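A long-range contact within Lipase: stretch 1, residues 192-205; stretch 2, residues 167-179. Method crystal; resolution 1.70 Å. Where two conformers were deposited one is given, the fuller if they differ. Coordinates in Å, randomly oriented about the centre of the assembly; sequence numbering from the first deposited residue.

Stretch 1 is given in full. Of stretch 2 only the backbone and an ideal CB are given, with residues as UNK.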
ATOM      1  N   PHE A 192       0.268  -3.806  21.996  1.00 19.24           N
ATOM      2  CA  PHE A 192       0.584  -3.171  20.708  1.00 18.71           C
ATOM      3  C   PHE A 192      -0.674  -3.058  19.850  1.00 23.12           C
ATOM      4  O   PHE A 192      -0.859  -2.046  19.179  1.00 20.95           O
ATOM      5  CB  PHE A 192       1.657  -3.958  19.935  1.00 19.93           C
ATOM      6  CG  PHE A 192       3.097  -3.908  20.414  1.00 20.94           C
ATOM      7  CD1 PHE A 192       3.403  -3.619  21.742  1.00 24.38           C
ATOM      8  CD2 PHE A 192       4.140  -4.237  19.554  1.00 23.02           C
ATOM      9  CE1 PHE A 192       4.731  -3.610  22.182  1.00 25.85           C
ATOM     10  CE2 PHE A 192       5.462  -4.261  20.006  1.00 24.77           C
ATOM     11  CZ  PHE A 192       5.749  -3.938  21.309  1.00 23.42           C
ATOM     12  N   LEU A 193      -1.517  -4.116  19.845  1.00 21.80           N
ATOM     13  CA  LEU A 193      -2.782  -4.155  19.107  1.00 22.57           C
ATOM     14  C   LEU A 193      -3.672  -2.980  19.569  1.00 25.42           C
ATOM     15  O   LEU A 193      -4.206  -2.247  18.736  1.00 24.04           O
ATOM     16  CB  LEU A 193      -3.483  -5.511  19.358  1.00 23.67           C
ATOM     17  CG  LEU A 193      -4.676  -5.852  18.464  1.00 29.95           C
ATOM     18  CD1 LEU A 193      -4.734  -7.350  18.206  1.00 31.36           C
ATOM     19  CD2 LEU A 193      -6.003  -5.369  19.073  1.00 33.75           C
ATOM     20  N   GLN A 194      -3.797  -2.801  20.893  1.00 22.34           N
ATOM     21  CA  GLN A 194      -4.622  -1.748  21.502  1.00 22.64           C
ATOM     22  C   GLN A 194      -4.096  -0.347  21.163  1.00 23.23           C
ATOM     23  O   GLN A 194      -4.899   0.544  20.879  1.00 20.93           O
ATOM     24  CB  GLN A 194      -4.709  -1.948  23.019  1.00 25.22           C
ATOM     25  CG  GLN A 194      -5.651  -3.105  23.373  1.00 43.30           C
ATOM     26  CD  GLN A 194      -5.512  -3.647  24.772  1.00 62.73           C
ATOM     27  OE1 GLN A 194      -4.916  -3.033  25.663  1.00 62.54           O
ATOM     28  NE2 GLN A 194      -6.077  -4.820  24.997  1.00 52.70           N
ATOM     29  N   ALA A 195      -2.751  -0.168  21.149  1.00 19.59           N
ATOM     30  CA  ALA A 195      -2.116   1.104  20.791  1.00 19.14           C
ATOM     31  C   ALA A 195      -2.354   1.417  19.311  1.00 21.65           C
ATOM     32  O   ALA A 195      -2.726   2.544  18.988  1.00 20.92           O
ATOM     33  CB  ALA A 195      -0.627   1.049  21.088  1.00 19.23           C
ATOM     34  N   GLN A 196      -2.189   0.413  18.421  1.00 18.87           N
ATOM     35  CA  GLN A 196      -2.428   0.606  16.986  1.00 18.23           C
ATOM     36  C   GLN A 196      -3.909   0.914  16.728  1.00 21.07           C
ATOM     37  O   GLN A 196      -4.220   1.829  15.955  1.00 21.23           O
ATOM     38  CB  GLN A 196      -1.970  -0.621  16.166  1.00 18.98           C
ATOM     39  CG  GLN A 196      -2.099  -0.437  14.635  1.00 26.35           C
ATOM     40  CD  GLN A 196      -1.432   0.815  14.112  1.00 44.17           C
ATOM     41  OE1 GLN A 196      -0.258   1.083  14.384  1.00 43.33           O
ATOM     42  NE2 GLN A 196      -2.169   1.604  13.338  1.00 42.28           N
ATOM     43  N   GLU A 197      -4.812   0.181  17.400  1.00 18.45           N
ATOM     44  CA  GLU A 197      -6.263   0.390  17.265  1.00 18.32           C
ATOM     45  C   GLU A 197      -6.644   1.834  17.596  1.00 22.22           C
ATOM     46  O   GLU A 197      -7.431   2.443  16.864  1.00 21.67           O
ATOM     47  CB  GLU A 197      -7.016  -0.578  18.176  1.00 19.89           C
ATOM     48  CG  GLU A 197      -8.528  -0.407  18.165  1.00 23.34           C
ATOM     49  CD  GLU A 197      -9.214  -1.467  18.997  1.00 31.15           C
ATOM     50  OE1 GLU A 197      -9.020  -1.471  20.234  1.00 32.54           O
ATOM     51  OE2 GLU A 197      -9.890  -2.337  18.405  1.00 25.99           O
ATOM     52  N   LYS A 198      -6.086   2.384  18.700  1.00 19.92           N
ATOM     53  CA  LYS A 198      -6.358   3.763  19.117  1.00 20.41           C
ATOM     54  C   LYS A 198      -5.958   4.774  18.026  1.00 23.73           C
ATOM     55  O   LYS A 198      -6.735   5.681  17.754  1.00 24.66           O
ATOM     56  CB  LYS A 198      -5.650   4.087  20.446  1.00 22.23           C
ATOM     57  CG  LYS A 198      -5.937   5.486  21.010  1.00 25.23           C
ATOM     58  CD  LYS A 198      -7.434   5.766  21.220  1.00 36.07           C
ATOM     59  CE  LYS A 198      -7.683   7.000  22.052  1.00 55.48           C
ATOM     60  NZ  LYS A 198      -7.230   8.250  21.379  1.00 69.03           N
ATOM     61  N   LEU A 199      -4.804   4.571  17.358  1.00 20.68           N
ATOM     62  CA  LEU A 199      -4.341   5.452  16.270  1.00 21.07           C
ATOM     63  C   LEU A 199      -5.307   5.401  15.090  1.00 23.60           C
ATOM     64  O   LEU A 199      -5.631   6.433  14.505  1.00 23.62           O
ATOM     65  CB  LEU A 199      -2.921   5.080  15.811  1.00 20.89           C
ATOM     66  CG  LEU A 199      -1.799   5.285  16.853  1.00 26.23           C
ATOM     67  CD1 LEU A 199      -0.499   4.637  16.390  1.00 26.05           C
ATOM     68  CD2 LEU A 199      -1.580   6.753  17.144  1.00 28.96           C
HETATM   69  N   MSE A 200      -5.807   4.195  14.781  1.00 18.34           N
HETATM   70  CA  MSE A 200      -6.769   4.025  13.694  1.00 16.31           C
HETATM   71  C   MSE A 200      -8.120   4.692  14.033  1.00 23.04           C
HETATM   72  O   MSE A 200      -8.689   5.379  13.172  1.00 21.98           O
HETATM   73  CB  MSE A 200      -6.931   2.546  13.392  1.00 16.95           C
HETATM   74  CG  MSE A 200      -5.645   1.903  12.897  1.00 20.44           C
HETATM   75 SE   MSE A 200      -5.920   0.040  12.557  0.75 24.78          SE
HETATM   76  CE  MSE A 200      -6.789   0.216  10.775  1.00 22.44           C
ATOM     77  N   ILE A 201      -8.584   4.566  15.311  1.00 20.99           N
ATOM     78  CA  ILE A 201      -9.825   5.200  15.778  1.00 21.50           C
ATOM     79  C   ILE A 201      -9.700   6.732  15.615  1.00 26.91           C
ATOM     80  O   ILE A 201     -10.666   7.392  15.203  1.00 25.50           O
ATOM     81  CB  ILE A 201     -10.181   4.785  17.242  1.00 24.41           C
ATOM     82  CG1 ILE A 201     -10.616   3.295  17.315  1.00 23.64           C
ATOM     83  CG2 ILE A 201     -11.279   5.703  17.849  1.00 25.77           C
ATOM     84  CD1 ILE A 201     -10.700   2.707  18.736  1.00 24.35           C
ATOM     85  N   ASN A 202      -8.505   7.291  15.907  1.00 24.61           N
ATOM     86  CA  ASN A 202      -8.261   8.735  15.785  1.00 25.49           C
ATOM     87  C   ASN A 202      -8.332   9.212  14.323  1.00 29.49           C
ATOM     88  O   ASN A 202      -8.716  10.353  14.082  1.00 29.16           O
ATOM     89  CB  ASN A 202      -6.913   9.116  16.395  1.00 28.91           C
ATOM     90  CG  ASN A 202      -6.854   9.005  17.906  1.00 44.02           C
ATOM     91  OD1 ASN A 202      -7.874   8.963  18.602  1.00 37.30           O
ATOM     92  ND2 ASN A 202      -5.648   8.964  18.450  1.00 37.16           N
ATOM     93  N   GLN A 203      -7.988   8.334  13.362  1.00 26.68           N
ATOM     94  CA  GLN A 203      -8.034   8.655  11.927  1.00 26.71           C
ATOM     95  C   GLN A 203      -9.405   8.340  11.292  1.00 28.91           C
ATOM     96  O   GLN A 203      -9.621   8.721  10.141  1.00 27.07           O
ATOM     97  CB  GLN A 203      -6.944   7.869  11.157  1.00 27.39           C
ATOM     98  CG  GLN A 203      -5.483   8.142  11.565  1.00 42.60           C
ATOM     99  CD  GLN A 203      -5.010   9.567  11.357  1.00 60.60           C
ATOM    100  OE1 GLN A 203      -5.218  10.185  10.307  1.00 55.31           O
ATOM    101  NE2 GLN A 203      -4.321  10.107  12.348  1.00 54.54           N
ATOM    102  N   ALA A 204     -10.306   7.631  12.017  1.00 26.77           N
ATOM    103  CA  ALA A 204     -11.619   7.173  11.527  1.00 27.71           C
ATOM    104  C   ALA A 204     -12.426   8.243  10.745  1.00 30.90           C
ATOM    105  O   ALA A 204     -12.906   7.882   9.665  1.00 29.94           O
ATOM    106  CB  ALA A 204     -12.466   6.611  12.657  1.00 29.32           C
ATOM    107  N   PRO A 205     -12.557   9.535  11.174  1.00 27.83           N
ATOM    108  CA  PRO A 205     -13.312  10.494  10.344  1.00 28.06           C
ATOM    109  C   PRO A 205     -12.721  10.647   8.932  1.00 29.71           C
ATOM    110  O   PRO A 205     -13.469  10.806   7.964  1.00 28.22           O
ATOM    111  CB  PRO A 205     -13.217  11.812  11.132  1.00 30.75           C
ATOM    112  CG  PRO A 205     -12.904  11.403  12.534  1.00 34.66           C
ATOM    113  CD  PRO A 205     -12.066  10.177  12.418  1.00 29.71           C
ATOM    114  N   UNK A 167     -14.124  -0.537   8.991  1.00 23.98           N
ATOM    115  CA  UNK A 167     -13.695   0.694   9.665  0.50 24.25           C
ATOM    116  C   UNK A 167     -13.394   0.436  11.134  1.00 27.32           C
ATOM    117  O   UNK A 167     -14.179  -0.240  11.805  1.00 27.41           O
ATOM    118  CB  UNK A 167     -14.766   1.779   9.534  0.50 24.25           C
ATOM    119  N   UNK A 168     -12.281   0.973  11.642  1.00 21.76           N
ATOM    120  CA  UNK A 168     -11.908   0.835  13.054  0.60 20.31           C
ATOM    121  C   UNK A 168     -12.326   2.140  13.754  1.00 25.96           C
ATOM    122  O   UNK A 168     -11.626   3.153  13.610  1.00 25.12           O
ATOM    123  CB  UNK A 168     -10.412   0.560  13.220  0.60 20.31           C
ATOM    124  N   UNK A 169     -13.472   2.130  14.456  1.00 24.85           N
ATOM    125  CA  UNK A 169     -14.041   3.312  15.109  0.50 25.86           C
ATOM    126  C   UNK A 169     -14.190   3.142  16.621  1.00 31.58           C
ATOM    127  O   UNK A 169     -14.381   4.135  17.337  1.00 32.87           O
ATOM    128  CB  UNK A 169     -15.405   3.634  14.496  0.50 25.86           C
ATOM    129  N   UNK A 170     -14.171   1.893  17.108  1.00 27.72           N
ATOM    130  CA  UNK A 170     -14.352   1.625  18.538  1.00 28.55           C
ATOM    131  C   UNK A 170     -13.497   0.431  18.963  1.00 31.90           C
ATOM    132  O   UNK A 170     -13.072  -0.340  18.101  1.00 29.57           O
ATOM    133  CB  UNK A 170     -15.826   1.365  18.857  1.00 28.55           C
ATOM    134  N   UNK A 171     -13.261   0.275  20.280  1.00 29.74           N
ATOM    135  CA  UNK A 171     -12.475  -0.837  20.830  1.00 30.00           C
ATOM    136  C   UNK A 171     -13.063  -2.180  20.379  1.00 31.96           C
ATOM    137  O   UNK A 171     -14.289  -2.360  20.380  1.00 31.12           O
ATOM    138  CB  UNK A 171     -12.434  -0.762  22.358  1.00 30.00           C
ATOM    139  N   UNK A 172     -12.180  -3.073  19.946  1.00 26.13           N
ATOM    140  CA  UNK A 172     -12.554  -4.391  19.451  1.00 25.50           C
ATOM    141  C   UNK A 172     -12.652  -4.459  17.939  1.00 28.22           C
ATOM    142  O   UNK A 172     -12.616  -5.557  17.378  1.00 28.40           O
ATOM    143  CB  UNK A 172     -13.891  -4.813  20.064  1.00 25.50           C
ATOM    144  N   UNK A 173     -12.766  -3.294  17.261  1.00 23.64           N
ATOM    145  CA  UNK A 173     -12.862  -3.267  15.795  1.00 22.25           C
ATOM    146  C   UNK A 173     -11.575  -3.729  15.100  1.00 25.22           C
ATOM    147  O   UNK A 173     -11.664  -4.321  14.027  1.00 23.79           O
ATOM    148  CB  UNK A 173     -13.210  -1.852  15.329  1.00 22.25           C
ATOM    149  N   UNK A 174     -10.392  -3.451  15.685  1.00 21.69           N
ATOM    150  CA  UNK A 174      -9.129  -3.836  15.049  1.00 21.42           C
ATOM    151  C   UNK A 174      -9.009  -5.360  14.961  1.00 23.14           C
ATOM    152  O   UNK A 174      -8.614  -5.858  13.907  1.00 20.80           O
ATOM    153  CB  UNK A 174      -7.943  -3.257  15.823  1.00 21.42           C
ATOM    154  N   UNK A 175      -9.411  -6.094  16.021  1.00 21.29           N
ATOM    155  CA  UNK A 175      -9.407  -7.558  16.000  1.00 21.89           C
ATOM    156  C   UNK A 175     -10.315  -8.090  14.884  1.00 25.01           C
ATOM    157  O   UNK A 175      -9.932  -9.035  14.183  1.00 24.31           O
ATOM    158  CB  UNK A 175      -9.855  -8.110  17.355  1.00 21.89           C
ATOM    159  N   UNK A 176     -11.492  -7.454  14.687  1.00 21.79           N
ATOM    160  CA  UNK A 176     -12.416  -7.846  13.617  1.00 21.19           C
ATOM    161  C   UNK A 176     -11.747  -7.649  12.245  1.00 22.80           C
ATOM    162  O   UNK A 176     -11.788  -8.545  11.391  1.00 21.54           O
ATOM    163  CB  UNK A 176     -13.711  -7.036  13.702  1.00 21.19           C
ATOM    164  N   UNK A 177     -11.129  -6.474  12.041  1.00 20.33           N
ATOM    165  CA  UNK A 177     -10.443  -6.150  10.786  1.00 19.77           C
ATOM    166  C   UNK A 177      -9.346  -7.170  10.475  1.00 21.08           C
ATOM    167  O   UNK A 177      -9.287  -7.664   9.346  1.00 19.37           O
ATOM    168  CB  UNK A 177      -9.845  -4.744  10.856  1.00 19.77           C
ATOM    169  N   UNK A 178      -8.508  -7.505  11.472  1.00 18.05           N
ATOM    170  CA  UNK A 178      -7.410  -8.466  11.284  1.00 18.41           C
ATOM    171  C   UNK A 178      -7.931  -9.830  10.837  1.00 20.62           C
ATOM    172  O   UNK A 178      -7.290 -10.478  10.003  1.00 20.57           O
ATOM    173  CB  UNK A 178      -6.609  -8.617  12.579  1.00 18.41           C
ATOM    174  N   UNK A 179      -9.107 -10.243  11.361  1.00 18.51           N
ATOM    175  CA  UNK A 179      -9.740 -11.523  11.008  1.00 18.41           C
ATOM    176  C   UNK A 179     -10.188 -11.529   9.544  1.00 22.52           C
ATOM    177  O   UNK A 179     -10.310 -12.605   8.952  1.00 22.74           O
ATOM    178  CB  UNK A 179     -10.936 -11.796  11.922  1.00 18.41           C
TER

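Position 167 lies in a loop. Its CA-to-CB bond points sideways, and nothing of stretch 1 comes near the CB, so many residues would do. It is Leu167.

At 168 the CA-to-CB bond points toward the helix of stretch 1. The ideal CB is 4.0 Å from Met200 CB, so a compact apolar side chain suits. It is Val168. Val168 CG1 lies 3.8 Å from Glu197 CG and 3.9 Å from Ile201 CG1, while Val168 CG2 lies 3.8 Å from Met200 CE. Val168 O takes a CA-H...O contact from Ile201 CA at 3.5 Å.

Positions 169 and 170 point away, and many polar residues would fit. They are Ser169 and Lys170. The backbone still packs on Ile201, with Ile201 CG2 3.5 Å from Ser169 O.

Position 171 points away overall, but its ideal CB is 4.1 Å from Glu197 OE1, so a long flexible side chain suits, perhaps a basic one. Lys171 is found, yet it makes no salt bridge with Glu197.

Position 172 has phi 97° and psi -18°. A CB here would jam against the carbonyl O of 171, which calls for glycine. Gly172 is the N-cap residue, and Gly172 N donates to Glu197 OE2 at 2.9 Å.

At 173 the bond points sideways at the start of the helix. A small polar or acidic residue suits, as it could accept from free backbone NH groups. Asp173 does so: Asp173 OD2 accepts from Ser169 N at 3.0 Å and from Lys170 N at 3.1 Å, and Asp173 OD1 forms a salt bridge with Lys170 NZ at 3.1 Å.

At 174 the CA-to-CB bond points toward stretch 1, where Leu193, Gln196, Glu197 and Met200 form a hole. A large apolar or aromatic side chain would fill it. Phe174 is the knob. Met200 SE sits over one ring face, 3.9 Å from the centroid of the Phe174 ring, and Leu193 O lies at the edge, 3.4 Å from Phe174 CD2. Phe174 N donates to Glu197 OE2 at 3.0 Å, so one carboxylate oxygen holds two NH groups of the helix start.

Position 175 points sideways, with Leu193 CD2 5.0 Å from its ideal CB. A medium polar or apolar residue suits. Asn175 ND2 lies 3.5 Å from Leu193 CD1, and a water bridges Asn175 N and OD1 to Glu197 OE2.

Positions 176 and 179 are out of reach and undemanding: Tyr176 and Lys179.

Positions 177 and 178 point toward stretch 1 from a distance, so long apolar residues suit. Leu177 CD2 meets Met200 CE at 3.7 Å; Leu178 CD1 meets Leu193 CD1 at 3.8 Å.

Stretch 2 (167-179) LVSKKGDFNYLLK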
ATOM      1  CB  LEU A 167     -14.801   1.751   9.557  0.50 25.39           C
ATOM      2  CG  LEU A 167     -14.703   2.784   8.450  0.50 31.03           C
ATOM      3  CD1 LEU A 167     -14.509   2.161   7.072  0.50 30.97           C
ATOM      4  CD2 LEU A 167     -15.919   3.664   8.454  0.50 35.37           C
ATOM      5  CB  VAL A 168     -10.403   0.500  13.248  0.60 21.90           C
ATOM      6  CG1 VAL A 168     -10.055   0.378  14.734  0.60 21.15           C
ATOM      7  CG2 VAL A 168     -10.019  -0.785  12.498  0.60 20.85           C
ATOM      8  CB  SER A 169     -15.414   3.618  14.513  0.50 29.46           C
ATOM      9  OG  SER A 169     -15.426   3.509  13.099  0.50 37.14           O
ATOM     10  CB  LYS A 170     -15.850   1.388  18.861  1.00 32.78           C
ATOM     11  CG  LYS A 170     -16.453   0.145  18.209  1.00 45.44           C
ATOM     12  CD  LYS A 170     -17.956   0.043  18.430  1.00 54.28           C
ATOM     13  CE  LYS A 170     -18.505  -1.301  17.999  1.00 63.92           C
ATOM     14  NZ  LYS A 170     -18.439  -1.498  16.524  1.00 71.68           N
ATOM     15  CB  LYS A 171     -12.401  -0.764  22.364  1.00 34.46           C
ATOM     16  CG  LYS A 171     -11.424   0.284  22.884  1.00 53.17           C
ATOM     17  CD  LYS A 171     -11.415   0.341  24.407  1.00 63.26           C
ATOM     18  CE  LYS A 171     -10.631   1.522  24.926  1.00 77.21           C
ATOM     19  NZ  LYS A 171     -10.887   1.770  26.371  1.00 89.02           N
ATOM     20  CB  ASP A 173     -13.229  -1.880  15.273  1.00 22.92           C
ATOM     21  CG  ASP A 173     -14.675  -1.454  15.478  1.00 31.00           C
ATOM     22  OD1 ASP A 173     -15.480  -2.275  15.999  1.00 30.74           O
ATOM     23  OD2 ASP A 173     -15.003  -0.305  15.125  1.00 31.49           O
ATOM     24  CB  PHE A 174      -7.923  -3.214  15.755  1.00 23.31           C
ATOM     25  CG  PHE A 174      -6.602  -3.336  15.025  1.00 25.38           C
ATOM     26  CD1 PHE A 174      -6.550  -3.338  13.631  1.00 28.84           C
ATOM     27  CD2 PHE A 174      -5.404  -3.378  15.729  1.00 27.36           C
ATOM     28  CE1 PHE A 174      -5.324  -3.441  12.961  1.00 29.63           C
ATOM     29  CE2 PHE A 174      -4.179  -3.481  15.059  1.00 29.81           C
ATOM     30  CZ  PHE A 174      -4.149  -3.511  13.681  1.00 28.41           C
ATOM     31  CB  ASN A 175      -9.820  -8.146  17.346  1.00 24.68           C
ATOM     32  CG  ASN A 175      -8.634  -8.438  18.240  1.00 49.53           C
ATOM     33  OD1 ASN A 175      -8.551  -7.952  19.369  1.00 43.42           O
ATOM     34  ND2 ASN A 175      -7.680  -9.230  17.751  1.00 42.11           N
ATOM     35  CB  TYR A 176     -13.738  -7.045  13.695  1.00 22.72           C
ATOM     36  CG  TYR A 176     -14.695  -7.432  12.587  1.00 22.67           C
ATOM     37  CD1 TYR A 176     -15.448  -8.601  12.667  1.00 24.46           C
ATOM     38  CD2 TYR A 176     -14.773  -6.683  11.413  1.00 23.22           C
ATOM     39  CE1 TYR A 176     -16.284  -8.995  11.624  1.00 22.38           C
ATOM     40  CE2 TYR A 176     -15.615  -7.065  10.365  1.00 23.81           C
ATOM     41  CZ  TYR A 176     -16.362  -8.226  10.474  1.00 26.63           C
ATOM     42  OH  TYR A 176     -17.183  -8.622   9.450  1.00 24.27           O
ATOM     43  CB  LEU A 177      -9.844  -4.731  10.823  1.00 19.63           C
ATOM     44  CG  LEU A 177      -9.064  -4.303   9.570  1.00 23.12           C
ATOM     45  CD1 LEU A 177      -9.985  -4.198   8.357  1.00 23.82           C
ATOM     46  CD2 LEU A 177      -8.338  -2.993   9.797  1.00 23.46           C
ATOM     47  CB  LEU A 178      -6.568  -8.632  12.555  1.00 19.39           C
ATOM     48  CG  LEU A 178      -5.857  -7.377  13.073  1.00 25.63           C
ATOM     49  CD1 LEU A 178      -5.292  -7.609  14.459  1.00 27.32           C
ATOM     50  CD2 LEU A 178      -4.757  -6.957  12.162  1.00 30.84           C
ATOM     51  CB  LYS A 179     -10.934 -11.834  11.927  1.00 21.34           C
ATOM     52  CG  LYS A 179     -10.492 -12.332  13.305  1.00 38.15           C
ATOM     53  CD  LYS A 179     -11.667 -12.494  14.271  1.00 53.26           C
ATOM     54  CE  LYS A 179     -11.305 -13.277  15.517  1.00 65.21           C
ATOM     55  NZ  LYS A 179     -10.466 -12.492  16.462  1.00 75.32           N
TER
HETATM   56  O   HOH W   1      -9.382  -5.056  18.699  1.00 30.11           O
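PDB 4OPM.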